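Local coordinates for protein NanS-p (Escherichia phage vB_EcoP_24B, PDB 6YP6) that probably binds carbohydrate as part of a phage-encoded carbohydrate esterase of the NanS-p type, which is expected to act on acetylated sialic acids, at residues E151-F159 and T168-F179; G1-A10 and I209-S218. All blocks are in the same frame, centred on the assembly; numbering follows the deposited sequence.

How the interactions relate
Both interactions join neighbouring antiparallel strands of the same sheet. Interaction 2 pairs the two ends of the chain, 1-10 with 209-218. Interaction 1 pairs 151-159 with 168-179, which lie between those ends in the sequence. Strand 71-79 runs between them: it bonds to 152-159 on one side and to 207-216 on the other. The centres of the two interactions are about 15 Å apart. They also touch directly, where Trp152 CZ3 packs on Asp210 CB at 3.5 Å. Arg76 of the strand between them serves both, with a cation-pi contact to Trp152 and a salt bridge to Asp210.

Interaction 1. Residues E151-F159 and T168-F179; sequences EWHTLAFRF and TPVIDGQDGTPF
Asp172 reaches back from the turn and fills the corner beside His153 and Thr154. Its carboxylate lies nearly coplanar with the His153 ring, the planes 24° apart. Asp172 OD2 takes the hydrogen of His153 ND1 at 2.7 Å through its syn lone pair, at the ring edge. Asp172 OD1 accepts from the backbone N of Thr154 at 2.9 Å. Two bonds thus hold the carboxylate flat. Asp149 bonds NE2 on the far side of the His153 ring. The segments form an antiparallel beta hairpin, and a type I' turn from Ile171 to Gln174 leads into the next strand. On one face of the sheet Ala156 is the hollow. Ala156 CB meets Val170 CB at 4.0 Å, and Val170 CG2 touches Arg158 NH1. Arg158 extends from the backbone and then bends at chi3 (65°), which brings its guanidinium across Thr168 to Asp175. Arg158 NH1 bonds Asp175 OD1 at 2.8 Å and Arg158 NH2 bonds Asp175 OD2 at 2.9 Å, an end-on salt bridge with the planes 38° apart. Thr168 CB lies against one guanidinium face. On the other face of the sheet, Leu155 CD1 lies alongside Ile171 CG1. Further along, Phe157 CE1 touches Pro169 CB, and Phe157 CD1 meets the edge of the Phe179 ring at Phe179 CZ, 4.2 Å away. Leu142 of strand 140-147 touches both phenylalanines.

Interaction 2. Residues G1-A10 and I209-S218; sequences GVTTLLSYLA and IDSIAVEVNS
Val214 packs against two successive leucines, Leu5 and Leu6. Val214 CB sits between them, 4.0 Å from Leu6 CG and 4.1 Å from Leu5 CB. From there the two methyls part. Val214 CG1, anti to the backbone N (chi1 -179°), touches Leu5 CD2 at 3.8 Å, with the two side chains side by side. Val214 CG2 turns the other way and meets Leu6 CD2, also at 3.8 Å. One valine can face both because the pairing has a classic beta bulge here. Val214 O accepts from Leu5 N at 2.8 Å. The bond from Leu6 N to Val214 O is weak, at 3.3 Å. Beyond the bulge regular antiparallel pairing resumes, and Tyr8 N bonds Ile212 O at 2.8 Å. Near the N-terminus Val2 CG2 crosses the Glu215 side chain at a slant, 3.8 Å from Glu215 CD. A water links Thr4 OG1 to Glu215 OE2, which also forms a salt bridge with Arg74. The contact brings the N- and C-terminal strands together. Strand 207-216 lies between strand 3-9 and strand 71-79, while strand 41-46 pairs with it near Ile209. Trp94 of strand 88-95, in the second sheet, packs against Leu5 and Val214.

Interaction 1. Residues E151-F159 and T168-F179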
loop_
_atom_site.group_PDB
_atom_site.type_symbol
_atom_site.label_atom_id
_atom_site.label_comp_id
_atom_site.label_asym_id
_atom_site.label_seq_id
_atom_site.Cartn_x
_atom_site.Cartn_y
_atom_site.Cartn_z
ATOM N N GLU A 151 -2.121 -16.990 -4.229
ATOM C CA GLU A 151 -1.461 -16.673 -5.484
ATOM C C GLU A 151 -0.893 -15.257 -5.440
ATOM O O GLU A 151 -1.242 -14.441 -4.587
ATOM C CB GLU A 151 -2.456 -16.769 -6.646
ATOM C CG GLU A 151 -3.073 -18.129 -6.827
ATOM C CD GLU A 151 -2.037 -19.177 -7.123
ATOM O OE1 GLU A 151 -1.268 -18.993 -8.083
ATOM O OE2 GLU A 151 -1.969 -20.167 -6.368
ATOM N N TRP A 152 -0.034 -14.956 -6.405
ATOM C CA TRP A 152 0.424 -13.590 -6.589
ATOM C C TRP A 152 -0.697 -12.706 -7.121
ATOM O O TRP A 152 -1.513 -13.123 -7.954
ATOM C CB TRP A 152 1.612 -13.557 -7.559
ATOM C CG TRP A 152 2.874 -14.061 -6.965
ATOM C CD1 TRP A 152 3.419 -15.301 -7.097
ATOM C CD2 TRP A 152 3.751 -13.326 -6.111
ATOM N NE1 TRP A 152 4.592 -15.380 -6.375
ATOM C CE2 TRP A 152 4.809 -14.179 -5.756
ATOM C CE3 TRP A 152 3.736 -12.027 -5.600
ATOM C CZ2 TRP A 152 5.843 -13.771 -4.917
ATOM C CZ3 TRP A 152 4.757 -11.638 -4.770
ATOM C CH2 TRP A 152 5.801 -12.500 -4.438
ATOM N N HIS A 153 -0.688 -11.452 -6.661
ATOM C CA HIS A 153 -1.612 -10.418 -7.096
ATOM C C HIS A 153 -0.855 -9.117 -7.294
ATOM O O HIS A 153 0.221 -8.914 -6.721
ATOM C CB HIS A 153 -2.737 -10.214 -6.075
ATOM C CG HIS A 153 -3.580 -11.429 -5.920
ATOM N ND1 HIS A 153 -4.571 -11.760 -6.813
ATOM C CD2 HIS A 153 -3.514 -12.448 -5.036
ATOM C CE1 HIS A 153 -5.094 -12.924 -6.469
ATOM N NE2 HIS A 153 -4.482 -13.352 -5.381
ATOM N N THR A 154 -1.446 -8.230 -8.083
ATOM C CA THR A 154 -0.934 -6.884 -8.237
ATOM C C THR A 154 -2.006 -5.877 -7.858
ATOM O O THR A 154 -3.206 -6.094 -8.073
ATOM C CB THR A 154 -0.435 -6.611 -9.666
ATOM O OG1 THR A 154 -1.517 -6.734 -10.595
ATOM C CG2 THR A 154 0.669 -7.574 -10.037
ATOM N N LEU A 155 -1.554 -4.762 -7.293
ATOM C CA LEU A 155 -2.442 -3.681 -6.910
ATOM C C LEU A 155 -1.764 -2.379 -7.289
ATOM O O LEU A 155 -0.587 -2.191 -6.979
ATOM C CB LEU A 155 -2.700 -3.722 -5.398
ATOM C CG LEU A 155 -3.575 -2.607 -4.831
ATOM C CD1 LEU A 155 -4.958 -2.627 -5.441
ATOM C CD2 LEU A 155 -3.669 -2.739 -3.306
ATOM N N ALA A 156 -2.479 -1.481 -7.939
ATOM C CA ALA A 156 -1.952 -0.162 -8.235
ATOM C C ALA A 156 -3.051 0.860 -8.015
ATOM O O ALA A 156 -4.246 0.541 -8.063
ATOM C CB ALA A 156 -1.389 -0.065 -9.651
ATOM N N PHE A 157 -2.618 2.097 -7.784
ATOM C CA PHE A 157 -3.493 3.258 -7.654
ATOM C C PHE A 157 -2.966 4.278 -8.645
ATOM O O PHE A 157 -1.857 4.787 -8.476
ATOM C CB PHE A 157 -3.470 3.777 -6.223
ATOM C CG PHE A 157 -3.960 2.757 -5.250
ATOM C CD1 PHE A 157 -5.317 2.612 -5.018
ATOM C CD2 PHE A 157 -3.086 1.891 -4.630
ATOM C CE1 PHE A 157 -5.791 1.644 -4.153
ATOM C CE2 PHE A 157 -3.554 0.931 -3.752
ATOM C CZ PHE A 157 -4.914 0.805 -3.522
ATOM N N ARG A 158 -3.733 4.529 -9.699
ATOM C CA ARG A 158 -3.314 5.368 -10.811
ATOM C C ARG A 158 -3.861 6.780 -10.645
ATOM O O ARG A 158 -5.076 6.975 -10.502
ATOM C CB ARG A 158 -3.767 4.781 -12.152
ATOM C CG ARG A 158 -3.178 5.505 -13.353
ATOM C CD ARG A 158 -3.499 4.823 -14.693
ATOM N NE ARG A 158 -4.933 4.860 -14.959
ATOM C CZ ARG A 158 -5.741 3.805 -15.039
ATOM N NH1 ARG A 158 -5.279 2.559 -14.936
ATOM N NH2 ARG A 158 -7.035 4.008 -15.227
ATOM N N PHE A 159 -2.955 7.757 -10.680
ATOM C CA PHE A 159 -3.245 9.183 -10.627
ATOM C C PHE A 159 -3.194 9.738 -12.049
ATOM O O PHE A 159 -2.297 9.407 -12.823
ATOM C CB PHE A 159 -2.208 9.896 -9.747
ATOM C CG PHE A 159 -2.334 9.593 -8.265
ATOM C CD1 PHE A 159 -1.986 8.345 -7.750
ATOM C CD2 PHE A 159 -2.803 10.552 -7.393
ATOM C CE1 PHE A 159 -2.118 8.066 -6.410
ATOM C CE2 PHE A 159 -2.918 10.283 -6.037
ATOM C CZ PHE A 159 -2.579 9.042 -5.551
ATOM N N THR A 168 -7.721 5.744 -9.886
ATOM C CA THR A 168 -8.286 4.491 -10.362
ATOM C C THR A 168 -7.509 3.335 -9.764
ATOM O O THR A 168 -6.292 3.230 -9.990
ATOM C CB THR A 168 -8.278 4.408 -11.890
ATOM O OG1 THR A 168 -9.008 5.512 -12.425
ATOM C CG2 THR A 168 -8.945 3.109 -12.371
ATOM N N PRO A 169 -8.154 2.453 -9.004
ATOM C CA PRO A 169 -7.466 1.251 -8.533
ATOM C C PRO A 169 -7.340 0.266 -9.680
ATOM O O PRO A 169 -8.230 0.168 -10.525
ATOM C CB PRO A 169 -8.398 0.729 -7.439
ATOM C CG PRO A 169 -9.793 1.154 -7.906
ATOM C CD PRO A 169 -9.601 2.420 -8.696
ATOM N N VAL A 170 -6.219 -0.443 -9.722
ATOM C CA VAL A 170 -5.937 -1.437 -10.750
ATOM C C VAL A 170 -5.659 -2.741 -10.017
ATOM O O VAL A 170 -4.682 -2.840 -9.261
ATOM C CB VAL A 170 -4.763 -1.036 -11.652
ATOM C CG1 VAL A 170 -4.715 -1.957 -12.853
ATOM C CG2 VAL A 170 -4.881 0.420 -12.090
ATOM N N ILE A 171 -6.526 -3.725 -10.203
ATOM C CA ILE A 171 -6.535 -4.956 -9.430
ATOM C C ILE A 171 -6.211 -6.093 -10.388
ATOM O O ILE A 171 -6.974 -6.370 -11.321
ATOM C CB ILE A 171 -7.883 -5.152 -8.719
ATOM C CG1 ILE A 171 -8.065 -4.040 -7.673
ATOM C CG2 ILE A 171 -7.977 -6.523 -8.085
ATOM C CD1 ILE A 171 -9.459 -3.947 -7.078
ATOM N N ASP A 172 -5.057 -6.729 -10.190
ATOM C CA ASP A 172 -4.618 -7.809 -11.078
ATOM C C ASP A 172 -4.697 -7.384 -12.546
ATOM O O ASP A 172 -5.121 -8.143 -13.420
ATOM C CB ASP A 172 -5.385 -9.099 -10.795
ATOM C CG ASP A 172 -4.971 -9.741 -9.482
ATOM O OD1 ASP A 172 -3.846 -9.487 -9.029
ATOM O OD2 ASP A 172 -5.759 -10.517 -8.917
ATOM N N GLY A 173 -4.264 -6.152 -12.816
ATOM C CA GLY A 173 -4.147 -5.659 -14.175
ATOM C C GLY A 173 -5.410 -5.100 -14.781
ATOM O O GLY A 173 -5.396 -4.729 -15.961
ATOM N N GLN A 174 -6.498 -5.019 -14.025
ATOM C CA GLN A 174 -7.752 -4.496 -14.539
ATOM C C GLN A 174 -8.252 -3.372 -13.656
ATOM O O GLN A 174 -8.329 -3.519 -12.437
ATOM C CB GLN A 174 -8.787 -5.612 -14.604
ATOM C CG GLN A 174 -10.032 -5.260 -15.334
ATOM C CD GLN A 174 -10.825 -6.503 -15.669
ATOM O OE1 GLN A 174 -10.342 -7.390 -16.373
ATOM N NE2 GLN A 174 -12.035 -6.589 -15.141
ATOM N N ASP A 175 -8.611 -2.260 -14.280
ATOM C CA ASP A 175 -9.154 -1.148 -13.523
ATOM C C ASP A 175 -10.405 -1.570 -12.760
ATOM O O ASP A 175 -11.284 -2.269 -13.288
ATOM C CB ASP A 175 -9.563 0.014 -14.427
ATOM C CG ASP A 175 -8.397 0.794 -14.998
ATOM O OD1 ASP A 175 -7.219 0.503 -14.658
ATOM O OD2 ASP A 175 -8.689 1.727 -15.798
ATOM N N GLY A 176 -10.503 -1.094 -11.522
ATOM C CA GLY A 176 -11.742 -1.039 -10.792
ATOM C C GLY A 176 -12.395 0.321 -10.912
ATOM O O GLY A 176 -12.054 1.136 -11.786
ATOM N N THR A 177 -13.327 0.593 -10.021
ATOM C CA THR A 177 -14.114 1.820 -10.115
ATOM C C THR A 177 -13.291 3.010 -9.641
ATOM O O THR A 177 -12.717 2.966 -8.546
ATOM C CB THR A 177 -15.373 1.678 -9.263
ATOM O OG1 THR A 177 -16.078 0.504 -9.675
ATOM C CG2 THR A 177 -16.278 2.886 -9.389
ATOM N N PRO A 178 -13.225 4.095 -10.414
ATOM C CA PRO A 178 -12.525 5.293 -9.927
ATOM C C PRO A 178 -13.149 5.794 -8.636
ATOM O O PRO A 178 -14.353 5.651 -8.403
ATOM C CB PRO A 178 -12.712 6.303 -11.068
ATOM C CG PRO A 178 -12.926 5.456 -12.269
ATOM C CD PRO A 178 -13.697 4.263 -11.807
ATOM N N PHE A 179 -12.317 6.408 -7.799
ATOM C CA PHE A 179 -12.778 7.033 -6.567
ATOM C C PHE A 179 -11.986 8.311 -6.363
ATOM O O PHE A 179 -10.888 8.471 -6.897
ATOM C CB PHE A 179 -12.607 6.092 -5.352
ATOM C CG PHE A 179 -11.174 5.764 -5.036
ATOM C CD1 PHE A 179 -10.468 4.816 -5.755
ATOM C CD2 PHE A 179 -10.535 6.407 -3.990
ATOM C CE1 PHE A 179 -9.142 4.540 -5.448
ATOM C CE2 PHE A 179 -9.220 6.134 -3.677
ATOM C CZ PHE A 179 -8.527 5.199 -4.403
HETATM O O HOH W 1 -2.874 -4.374 -10.874
HETATM O O HOH W 2 -7.477 7.926 -12.306
#

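Interaction 2. Residues G1-A10 and I209-S218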
loop_
_atom_site.group_PDB
_atom_site.type_symbol
_atom_site.label_atom_id
_atom_site.label_comp_id
_atom_site.label_asym_id
_atom_site.label_seq_id
_atom_site.Cartn_x
_atom_site.Cartn_y
_atom_site.Cartn_z
ATOM N N GLY A 1 9.234 7.488 -20.706
ATOM C CA GLY A 1 8.591 6.653 -19.709
ATOM C C GLY A 1 8.492 7.341 -18.361
ATOM O O GLY A 1 8.669 8.542 -18.264
ATOM N N VAL A 2 8.230 6.576 -17.317
ATOM C CA VAL A 2 8.024 7.114 -15.984
ATOM C C VAL A 2 9.359 7.257 -15.270
ATOM O O VAL A 2 10.352 6.628 -15.626
ATOM C CB VAL A 2 7.066 6.203 -15.185
ATOM C CG1 VAL A 2 5.735 6.065 -15.917
ATOM C CG2 VAL A 2 7.696 4.828 -14.930
ATOM N N THR A 3 9.369 8.085 -14.227
ATOM C CA THR A 3 10.463 8.142 -13.269
ATOM C C THR A 3 10.029 7.429 -11.998
ATOM O O THR A 3 8.848 7.344 -11.686
ATOM C CB THR A 3 10.864 9.580 -12.938
ATOM O OG1 THR A 3 9.748 10.273 -12.361
ATOM C CG2 THR A 3 11.344 10.313 -14.182
ATOM N N THR A 4 10.996 6.918 -11.266
ATOM C CA THR A 4 10.745 6.217 -10.017
ATOM C C THR A 4 10.909 7.199 -8.868
ATOM O O THR A 4 12.000 7.731 -8.657
ATOM C CB THR A 4 11.727 5.060 -9.871
ATOM O OG1 THR A 4 11.538 4.141 -10.949
ATOM C CG2 THR A 4 11.515 4.338 -8.559
ATOM N N LEU A 5 9.828 7.437 -8.136
ATOM C CA LEU A 5 9.916 8.221 -6.913
ATOM C C LEU A 5 10.526 7.390 -5.789
ATOM O O LEU A 5 11.371 7.873 -5.023
ATOM C CB LEU A 5 8.533 8.731 -6.539
ATOM C CG LEU A 5 8.488 9.621 -5.314
ATOM C CD1 LEU A 5 9.201 10.929 -5.593
ATOM C CD2 LEU A 5 7.073 9.868 -4.886
ATOM N N LEU A 6 10.098 6.138 -5.678
ATOM C CA LEU A 6 10.652 5.222 -4.691
ATOM C C LEU A 6 10.385 3.804 -5.178
ATOM O O LEU A 6 9.418 3.552 -5.892
ATOM C CB LEU A 6 10.037 5.432 -3.304
ATOM C CG LEU A 6 8.539 5.158 -3.163
ATOM C CD1 LEU A 6 8.256 3.735 -2.721
ATOM C CD2 LEU A 6 7.888 6.144 -2.200
ATOM N N SER A 7 11.240 2.874 -4.764
ATOM C CA SER A 7 10.994 1.479 -5.076
ATOM C C SER A 7 11.671 0.556 -4.077
ATOM O O SER A 7 12.699 0.885 -3.485
ATOM C CB SER A 7 11.427 1.136 -6.503
ATOM O OG SER A 7 12.818 1.235 -6.623
ATOM N N TYR A 8 11.048 -0.606 -3.903
ATOM C CA TYR A 8 11.641 -1.788 -3.308
ATOM C C TYR A 8 11.449 -2.930 -4.303
ATOM O O TYR A 8 10.327 -3.155 -4.766
ATOM C CB TYR A 8 10.985 -2.203 -1.983
ATOM C CG TYR A 8 11.520 -3.551 -1.547
ATOM C CD1 TYR A 8 12.795 -3.666 -1.012
ATOM C CD2 TYR A 8 10.789 -4.714 -1.732
ATOM C CE1 TYR A 8 13.321 -4.883 -0.660
ATOM C CE2 TYR A 8 11.304 -5.939 -1.381
ATOM C CZ TYR A 8 12.568 -6.024 -0.846
ATOM O OH TYR A 8 13.048 -7.273 -0.511
ATOM N N LEU A 9 12.523 -3.673 -4.590
ATOM C CA LEU A 9 12.466 -4.877 -5.415
ATOM C C LEU A 9 13.167 -5.999 -4.660
ATOM O O LEU A 9 14.332 -5.859 -4.270
ATOM C CB LEU A 9 13.151 -4.666 -6.770
ATOM C CG LEU A 9 12.353 -3.949 -7.855
ATOM C CD1 LEU A 9 12.216 -2.471 -7.550
ATOM C CD2 LEU A 9 12.983 -4.182 -9.231
ATOM N N ALA A 10 12.494 -7.133 -4.487
ATOM C CA ALA A 10 13.137 -8.250 -3.802
ATOM C C ALA A 10 14.297 -8.828 -4.599
ATOM O O ALA A 10 15.145 -9.512 -4.016
ATOM C CB ALA A 10 12.114 -9.336 -3.471
ATOM N N ILE A 209 6.295 -10.000 -0.529
ATOM C CA ILE A 209 6.333 -8.808 -1.366
ATOM C C ILE A 209 7.363 -9.015 -2.465
ATOM O O ILE A 209 8.525 -9.329 -2.188
ATOM C CB ILE A 209 6.674 -7.555 -0.537
ATOM C CG1 ILE A 209 5.693 -7.352 0.603
ATOM C CG2 ILE A 209 6.787 -6.334 -1.451
ATOM C CD1 ILE A 209 4.337 -7.051 0.171
ATOM N N ASP A 210 6.939 -8.829 -3.708
ATOM C CA ASP A 210 7.829 -8.830 -4.864
ATOM C C ASP A 210 8.415 -7.438 -5.082
ATOM O O ASP A 210 9.628 -7.284 -5.254
ATOM C CB ASP A 210 7.014 -9.265 -6.091
ATOM C CG ASP A 210 7.868 -9.698 -7.254
ATOM O OD1 ASP A 210 8.904 -10.354 -7.025
ATOM O OD2 ASP A 210 7.457 -9.468 -8.416
ATOM N N SER A 211 7.549 -6.427 -5.072
ATOM C CA SER A 211 7.961 -5.056 -5.294
ATOM C C SER A 211 6.920 -4.109 -4.715
ATOM O O SER A 211 5.742 -4.455 -4.563
ATOM C CB SER A 211 8.123 -4.782 -6.790
ATOM O OG SER A 211 6.889 -4.950 -7.463
ATOM N N ILE A 212 7.390 -2.899 -4.400
ATOM C CA ILE A 212 6.569 -1.740 -4.054
ATOM C C ILE A 212 7.188 -0.569 -4.798
ATOM O O ILE A 212 8.412 -0.424 -4.787
ATOM C CB ILE A 212 6.619 -1.425 -2.545
ATOM C CG1 ILE A 212 6.141 -2.604 -1.706
ATOM C CG2 ILE A 212 5.802 -0.169 -2.221
ATOM C CD1 ILE A 212 6.504 -2.493 -0.247
ATOM N N ALA A 213 6.378 0.272 -5.429
ATOM C CA ALA A 213 6.960 1.430 -6.092
ATOM C C ALA A 213 5.960 2.569 -6.182
ATOM O O ALA A 213 4.745 2.355 -6.184
ATOM C CB ALA A 213 7.454 1.103 -7.508
ATOM N N VAL A 214 6.488 3.785 -6.275
ATOM C CA VAL A 214 5.728 4.935 -6.737
ATOM C C VAL A 214 6.445 5.459 -7.963
ATOM O O VAL A 214 7.658 5.701 -7.918
ATOM C CB VAL A 214 5.568 6.022 -5.661
ATOM C CG1 VAL A 214 4.753 7.178 -6.220
ATOM C CG2 VAL A 214 4.909 5.451 -4.415
ATOM N N GLU A 215 5.707 5.610 -9.054
ATOM C CA GLU A 215 6.239 6.100 -10.317
ATOM C C GLU A 215 5.457 7.338 -10.721
ATOM O O GLU A 215 4.261 7.459 -10.422
ATOM C CB GLU A 215 6.145 5.007 -11.388
ATOM C CG GLU A 215 7.104 3.850 -11.119
ATOM C CD GLU A 215 6.853 2.610 -11.959
ATOM O OE1 GLU A 215 5.706 2.374 -12.409
ATOM O OE2 GLU A 215 7.825 1.852 -12.164
ATOM N N VAL A 216 6.149 8.268 -11.373
ATOM C CA VAL A 216 5.576 9.536 -11.797
ATOM C C VAL A 216 5.763 9.642 -13.301
ATOM O O VAL A 216 6.856 9.385 -13.823
ATOM C CB VAL A 216 6.230 10.720 -11.062
ATOM C CG1 VAL A 216 5.635 12.023 -11.514
ATOM C CG2 VAL A 216 6.054 10.541 -9.546
ATOM N N ASN A 217 4.695 9.996 -14.001
ATOM C CA ASN A 217 4.789 10.132 -15.445
ATOM C C ASN A 217 5.821 11.194 -15.818
ATOM O O ASN A 217 5.979 12.197 -15.125
ATOM C CB ASN A 217 3.427 10.510 -16.015
ATOM C CG ASN A 217 2.403 9.415 -15.844
ATOM O OD1 ASN A 217 2.732 8.233 -15.838
ATOM N ND2 ASN A 217 1.146 9.807 -15.711
ATOM N N SER A 218 6.541 10.960 -16.914
ATOM C CA SER A 218 7.549 11.922 -17.364
ATOM C C SER A 218 7.074 12.627 -18.622
ATOM O O SER A 218 6.528 11.989 -19.523
ATOM C CB SER A 218 8.894 11.240 -17.636
ATOM O OG SER A 218 9.877 12.174 -18.068
HETATM O O HOH W 3 8.521 12.347 -13.631
HETATM O O HOH W 4 9.993 2.051 -10.638
#